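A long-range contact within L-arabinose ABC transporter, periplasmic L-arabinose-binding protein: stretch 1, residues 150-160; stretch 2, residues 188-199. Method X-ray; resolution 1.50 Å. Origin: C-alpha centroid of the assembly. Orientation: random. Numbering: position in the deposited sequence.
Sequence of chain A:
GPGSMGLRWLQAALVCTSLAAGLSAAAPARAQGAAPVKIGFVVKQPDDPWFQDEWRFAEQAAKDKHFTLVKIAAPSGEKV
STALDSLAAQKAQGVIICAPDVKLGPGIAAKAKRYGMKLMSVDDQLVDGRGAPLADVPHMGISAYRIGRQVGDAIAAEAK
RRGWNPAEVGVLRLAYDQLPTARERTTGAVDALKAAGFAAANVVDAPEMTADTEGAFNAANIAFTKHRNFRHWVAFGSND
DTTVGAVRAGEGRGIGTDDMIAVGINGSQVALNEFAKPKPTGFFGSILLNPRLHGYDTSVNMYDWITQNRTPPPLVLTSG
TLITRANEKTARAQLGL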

ATOM      1  N   GLN A 150       0.961 -12.514   6.420  1.00 11.45           N
ATOM      2  CA  GLN A 150      -0.467 -12.799   6.196  1.00 11.50           C
ATOM      3  C   GLN A 150      -0.789 -13.062   4.732  1.00 10.46           C
ATOM      4  O   GLN A 150      -1.590 -13.937   4.422  1.00 10.65           O
ATOM      5  N   VAL A 151      -0.179 -12.306   3.833  1.00  9.63           N
ATOM      6  CA  VAL A 151      -0.367 -12.564   2.406  1.00  9.03           C
ATOM      7  C   VAL A 151       0.079 -13.985   2.038  1.00  9.27           C
ATOM      8  O   VAL A 151      -0.644 -14.738   1.391  1.00  8.89           O
ATOM      9  N   GLY A 152       1.283 -14.355   2.456  1.00  9.64           N
ATOM     10  CA  GLY A 152       1.814 -15.664   2.144  1.00 10.27           C
ATOM     11  C   GLY A 152       1.021 -16.783   2.780  1.00 10.76           C
ATOM     12  O   GLY A 152       0.769 -17.811   2.139  1.00 10.73           O
ATOM     13  N   ASP A 153       0.557 -16.573   4.012  1.00 11.41           N
ATOM     14  CA  ASP A 153      -0.249 -17.591   4.678  1.00 12.35           C
ATOM     15  C   ASP A 153      -1.565 -17.823   3.950  1.00 11.92           C
ATOM     16  O   ASP A 153      -2.004 -18.975   3.789  1.00 12.13           O
ATOM     17  N   ALA A 154      -2.194 -16.727   3.523  1.00 11.05           N
ATOM     18  CA  ALA A 154      -3.473 -16.785   2.772  1.00 10.79           C
ATOM     19  C   ALA A 154      -3.271 -17.581   1.490  1.00 10.55           C
ATOM     20  O   ALA A 154      -4.064 -18.445   1.150  1.00 10.90           O
ATOM     21  N   ILE A 155      -2.195 -17.286   0.775  1.00 10.09           N
ATOM     22  CA  ILE A 155      -1.905 -17.956  -0.465  1.00 10.24           C
ATOM     23  C   ILE A 155      -1.669 -19.450  -0.211  1.00 10.76           C
ATOM     24  O   ILE A 155      -2.260 -20.302  -0.886  1.00 11.25           O
ATOM     25  N   ALA A 156      -0.831 -19.771   0.778  1.00 10.91           N
ATOM     26  CA  ALA A 156      -0.500 -21.173   1.118  1.00 11.73           C
ATOM     27  C   ALA A 156      -1.754 -21.971   1.457  1.00 12.33           C
ATOM     28  O   ALA A 156      -1.911 -23.139   1.039  1.00 12.78           O
ATOM     29  N   ALA A 157      -2.647 -21.357   2.224  1.00 12.29           N
ATOM     30  CA  ALA A 157      -3.888 -22.034   2.634  1.00 12.90           C
ATOM     31  C   ALA A 157      -4.798 -22.370   1.451  1.00 13.04           C
ATOM     32  O   ALA A 157      -5.409 -23.438   1.387  1.00 13.94           O
ATOM     33  N   GLU A 158      -4.882 -21.466   0.487  1.00 12.55           N
ATOM     34  CA  GLU A 158      -5.750 -21.702  -0.675  1.00 13.03           C
ATOM     35  C   GLU A 158      -5.102 -22.731  -1.596  1.00 13.75           C
ATOM     36  O   GLU A 158      -5.773 -23.588  -2.171  1.00 14.05           O
ATOM     37  N   ALA A 159      -3.786 -22.653  -1.740  1.00 14.29           N
ATOM     38  CA  ALA A 159      -3.070 -23.654  -2.525  1.00 15.16           C
ATOM     39  C   ALA A 159      -3.311 -25.050  -1.945  1.00 16.46           C
ATOM     40  O   ALA A 159      -3.569 -25.993  -2.685  1.00 17.42           O
ATOM     41  N   LYS A 160      -3.227 -25.167  -0.625  1.00 17.25           N
ATOM     42  CA  LYS A 160      -3.469 -26.426   0.073  1.00 19.11           C
ATOM     43  C   LYS A 160      -4.895 -26.900  -0.145  1.00 19.68           C
ATOM     44  O   LYS A 160      -5.111 -28.079  -0.420  1.00 20.33           O
ATOM     45  N   GLY A 188       7.982 -10.635   3.622  1.00 11.29           N
ATOM     46  CA  GLY A 188       7.102 -11.398   4.502  1.00 11.27           C
ATOM     47  C   GLY A 188       6.335 -12.461   3.759  1.00 10.99           C
ATOM     48  O   GLY A 188       6.212 -13.608   4.219  1.00 11.36           O
ATOM     49  N   ALA A 189       5.809 -12.102   2.587  1.00 10.36           N
ATOM     50  CA  ALA A 189       5.054 -13.063   1.794  1.00 10.22           C
ATOM     51  C   ALA A 189       5.937 -14.236   1.364  1.00 10.74           C
ATOM     52  O   ALA A 189       5.555 -15.410   1.482  1.00 10.91           O
ATOM     53  N   VAL A 190       7.127 -13.933   0.866  1.00 11.03           N
ATOM     54  CA  VAL A 190       8.038 -15.004   0.471  1.00 11.91           C
ATOM     55  C   VAL A 190       8.391 -15.908   1.665  1.00 12.58           C
ATOM     56  O   VAL A 190       8.413 -17.131   1.542  1.00 13.14           O
ATOM     57  N   ASP A 191       8.678 -15.297   2.810  1.00 12.82           N
ATOM     58  CA  ASP A 191       9.093 -16.055   3.991  1.00 13.65           C
ATOM     59  C   ASP A 191       7.966 -16.971   4.434  1.00 13.56           C
ATOM     60  O   ASP A 191       8.189 -18.137   4.760  1.00 14.21           O
ATOM     61  N   ALA A 192       6.738 -16.458   4.450  1.00 12.66           N
ATOM     62  CA  ALA A 192       5.594 -17.303   4.807  1.00 12.77           C
ATOM     63  C   ALA A 192       5.409 -18.457   3.808  1.00 13.09           C
ATOM     64  O   ALA A 192       5.073 -19.576   4.190  1.00 13.93           O
ATOM     65  N   LEU A 193       5.638 -18.194   2.527  1.00 13.10           N
ATOM     66  CA  LEU A 193       5.479 -19.238   1.517  1.00 13.53           C
ATOM     67  C   LEU A 193       6.573 -20.321   1.648  1.00 14.96           C
ATOM     68  O   LEU A 193       6.285 -21.520   1.560  1.00 15.49           O
ATOM     69  N   LYS A 194       7.813 -19.905   1.868  1.00 15.91           N
ATOM     70  CA  LYS A 194       8.881 -20.884   2.079  1.00 17.77           C
ATOM     71  C   LYS A 194       8.611 -21.737   3.317  1.00 18.74           C
ATOM     72  O   LYS A 194       8.868 -22.936   3.299  1.00 20.00           O
ATOM     73  N   ALA A 195       8.055 -21.125   4.359  1.00 18.71           N
ATOM     74  CA  ALA A 195       7.695 -21.840   5.609  1.00 19.89           C
ATOM     75  C   ALA A 195       6.589 -22.866   5.392  1.00 20.20           C
ATOM     76  O   ALA A 195       6.415 -23.785   6.201  1.00 22.59           O
ATOM     77  N   ALA A 196       5.852 -22.704   4.292  1.00 19.27           N
ATOM     78  CA  ALA A 196       4.743 -23.572   3.932  1.00 19.03           C
ATOM     79  C   ALA A 196       5.130 -24.572   2.858  1.00 19.20           C
ATOM     80  O   ALA A 196       4.278 -25.285   2.331  1.00 19.62           O
ATOM     81  N   GLY A 197       6.407 -24.618   2.502  1.00 19.42           N
ATOM     82  CA  GLY A 197       6.887 -25.641   1.582  1.00 20.19           C
ATOM     83  C   GLY A 197       7.068 -25.229   0.138  1.00 19.65           C
ATOM     84  O   GLY A 197       7.429 -26.056  -0.700  1.00 20.82           O
ATOM     85  N   PHE A 198       6.852 -23.949  -0.162  1.00 18.64           N
ATOM     86  CA  PHE A 198       7.180 -23.433  -1.486  1.00 18.22           C
ATOM     87  C   PHE A 198       8.692 -23.341  -1.580  1.00 19.14           C
ATOM     88  O   PHE A 198       9.362 -23.067  -0.582  1.00 19.84           O
ATOM     89  N   ALA A 199       9.217 -23.566  -2.779  1.00 19.22           N
ATOM     90  CA  ALA A 199      10.652 -23.727  -2.986  1.00 20.36           C
ATOM     91  C   ALA A 199      11.338 -22.399  -3.285  1.00 20.15           C
ATOM     92  O   ALA A 199      10.870 -21.607  -4.126  1.00 19.29           O
TER

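Two helical segments pack side by side here, and they bury 370 Å² between them. Their axes come within 7.0 Å and cross at -39°, running in broadly the same direction. Such a close approach needs small residues, and the contact is built largely from glycine and alanine. No direct hydrogen bond joins the two stretches.

The backbones come closest at Gly152 and Ala189. The CA of Gly152 lies 4.2 Å from the CA of Ala189, 3.8 Å from Ala189 O and 3.8 Å from Ala192 CB. A CB on Gly152 would point toward the other helix. That CB on Gly152 would fall 2.6 Å from Ala189 O and 2.7 Å from Ala192 CB, both clashes. The bare CA is what lets the helices come this close here. Ala192 points toward stretch 1 and fills the space left beside the glycine. One residue before Gly152, Val151 adds a contact. Its chi1 is t, and Val151 CG1 reaches Ala189 CB at 4.0 Å.

Leu193 covers the most surface of any residue in the pair. Its CA-to-CB bond points sideways, but the end of the side chain comes nearer stretch 1. Chi1 is m and chi2 is t. Leu193 CD2 lies 3.6 Å from Gly152 O and 3.7 Å from Ile155 CG2. These are van der Waals contacts. Gly152 O already accepts a helical hydrogen bond from Ala156 N, at 2.9 Å. Ile155 points toward stretch 2, with chi1 m and chi2 t.

Beyond the helix of stretch 2, the chain still packs against stretch 1. Ala196 points toward it, and Ala196 CB meets Ala156 CB at 3.6 Å. Phe198 also points in, with chi1 m and chi2 at 74°. Phe198 CE1 lies 4.2 Å from Ala156 CB, and Phe198 CZ lies 4.0 Å from Ala159 CB. The Ala159 methyl sits at the ring edge, near the ring plane. Ala156 CB also lies 4.4 Å from Leu193 CD2. Ala156 touches Leu193, Ala196 and Phe198 with one small side chain. Phe198 N donates to Leu193 O at 3.0 Å, a backbone bond that ties the turn to the helix.

The polar link is at the margin. Asp153 starts away from stretch 2, but with chi1 m, OD1 of its carboxylate comes nearer stretch 2. Asp153 OD1 lies 3.5 Å from Ala192 CB. One water bridges the stretches, donating to Asp153 OD1 and to Ala192 O, each at 2.8 Å from the water O.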

ATOM      1  CB  GLN A 150      -1.348 -11.674   6.719  1.00 12.21           C
ATOM      2  CG  GLN A 150      -1.304 -11.504   8.224  1.00 13.85           C
ATOM      3  CD  GLN A 150      -2.111 -10.296   8.633  1.00 15.20           C
ATOM      4  OE1 GLN A 150      -1.649  -9.171   8.498  1.00 18.37           O
ATOM      5  NE2 GLN A 150      -3.307 -10.506   9.077  1.00 15.89           N
ATOM      6  CB  VAL A 151       0.410 -11.558   1.537  1.00  8.83           C
ATOM      7  CG1 VAL A 151       0.449 -12.011   0.079  1.00  8.63           C
ATOM      8  CG2 VAL A 151      -0.159 -10.137   1.655  1.00  8.74           C
ATOM      9  CB  ASP A 153      -0.555 -17.191   6.119  1.00 13.60           C
ATOM     10  CG  ASP A 153       0.627 -17.304   7.045  1.00 15.09           C
ATOM     11  OD1 ASP A 153       1.703 -17.868   6.708  1.00 15.74           O
ATOM     12  OD2 ASP A 153       0.438 -16.816   8.186  1.00 18.16           O
ATOM     13  CB  ALA A 154      -3.975 -15.393   2.435  1.00 10.44           C
ATOM     14  CB  ILE A 155      -0.663 -17.328  -1.153  1.00  9.96           C
ATOM     15  CG1 ILE A 155      -0.994 -15.916  -1.666  1.00  9.54           C
ATOM     16  CG2 ILE A 155      -0.199 -18.207  -2.302  1.00 10.30           C
ATOM     17  CD1 ILE A 155       0.189 -15.148  -2.224  1.00  9.51           C
ATOM     18  CB  ALA A 156       0.472 -21.225   2.276  1.00 12.09           C
ATOM     19  CB  ALA A 157      -4.637 -21.221   3.673  1.00 12.97           C
ATOM     20  CB  GLU A 158      -6.038 -20.383  -1.386  1.00 12.45           C
ATOM     21  CG  GLU A 158      -6.882 -20.477  -2.656  1.00 12.74           C
ATOM     22  CD  GLU A 158      -8.252 -21.102  -2.469  1.00 13.42           C
ATOM     23  OE1 GLU A 158      -8.732 -21.239  -1.317  1.00 13.98           O
ATOM     24  OE2 GLU A 158      -8.872 -21.439  -3.503  1.00 14.31           O
ATOM     25  CB  ALA A 159      -1.582 -23.352  -2.595  1.00 14.96           C
ATOM     26  CB  LYS A 160      -3.191 -26.245   1.562  1.00 20.08           C
ATOM     27  CG  LYS A 160      -3.558 -27.424   2.441  1.00 22.10           C
ATOM     28  CD  LYS A 160      -3.116 -27.140   3.865  1.00 23.28           C
ATOM     29  CE  LYS A 160      -1.652 -27.475   4.041  1.00 24.81           C
ATOM     30  NZ  LYS A 160      -1.502 -28.939   4.164  1.00 26.72           N
ATOM     31  CB  ALA A 189       4.427 -12.376   0.581  1.00  9.71           C
ATOM     32  CB  VAL A 190       9.336 -14.457  -0.183  1.00 12.29           C
ATOM     33  CG1 VAL A 190      10.377 -15.570  -0.357  1.00 13.18           C
ATOM     34  CG2 VAL A 190       9.037 -13.824  -1.530  1.00 11.96           C
ATOM     35  CB  ASP A 191       9.501 -15.112   5.141  1.00 14.20           C
ATOM     36  CG  ASP A 191      10.850 -14.433   4.920  1.00 14.62           C
ATOM     37  OD1 ASP A 191      11.540 -14.737   3.919  1.00 14.79           O
ATOM     38  OD2 ASP A 191      11.243 -13.593   5.766  1.00 14.82           O
ATOM     39  CB  ALA A 192       4.314 -16.466   4.923  1.00 12.23           C
ATOM     40  CB  LEU A 193       5.447 -18.640   0.106  1.00 12.90           C
ATOM     41  CG  LEU A 193       4.143 -17.915  -0.232  1.00 12.24           C
ATOM     42  CD1 LEU A 193       4.340 -17.015  -1.425  1.00 11.83           C
ATOM     43  CD2 LEU A 193       3.005 -18.884  -0.497  1.00 12.43           C
ATOM     44  CB  LYS A 194      10.225 -20.198   2.170  1.00 18.77           C
ATOM     45  CG  LYS A 194      10.682 -19.635   0.833  1.00 19.31           C
ATOM     46  CD  LYS A 194      12.161 -19.256   0.857  1.00 20.88           C
ATOM     47  CE  LYS A 194      12.491 -18.238   1.938  1.00 21.96           C
ATOM     48  NZ  LYS A 194      13.870 -17.722   1.800  1.00 23.32           N
ATOM     49  CB  ALA A 195       7.274 -20.836   6.680  1.00 19.62           C
ATOM     50  CB  ALA A 196       3.578 -22.716   3.441  1.00 18.22           C
ATOM     51  CB  PHE A 198       6.513 -22.068  -1.726  1.00 16.87           C
ATOM     52  CG  PHE A 198       5.022 -22.156  -1.915  1.00 16.31           C
ATOM     53  CD1 PHE A 198       4.179 -22.399  -0.826  1.00 16.37           C
ATOM     54  CD2 PHE A 198       4.463 -22.004  -3.166  1.00 15.87           C
ATOM     55  CE1 PHE A 198       2.807 -22.501  -1.002  1.00 16.11           C
ATOM     56  CE2 PHE A 198       3.083 -22.078  -3.342  1.00 15.75           C
ATOM     57  CZ  PHE A 198       2.267 -22.355  -2.266  1.00 15.82           C
ATOM     58  CB  ALA A 199      10.897 -24.712  -4.118  1.00 21.01           C
TER
HETATM   59  O   HOH W   1       3.363 -20.050   6.303  1.00 21.63           O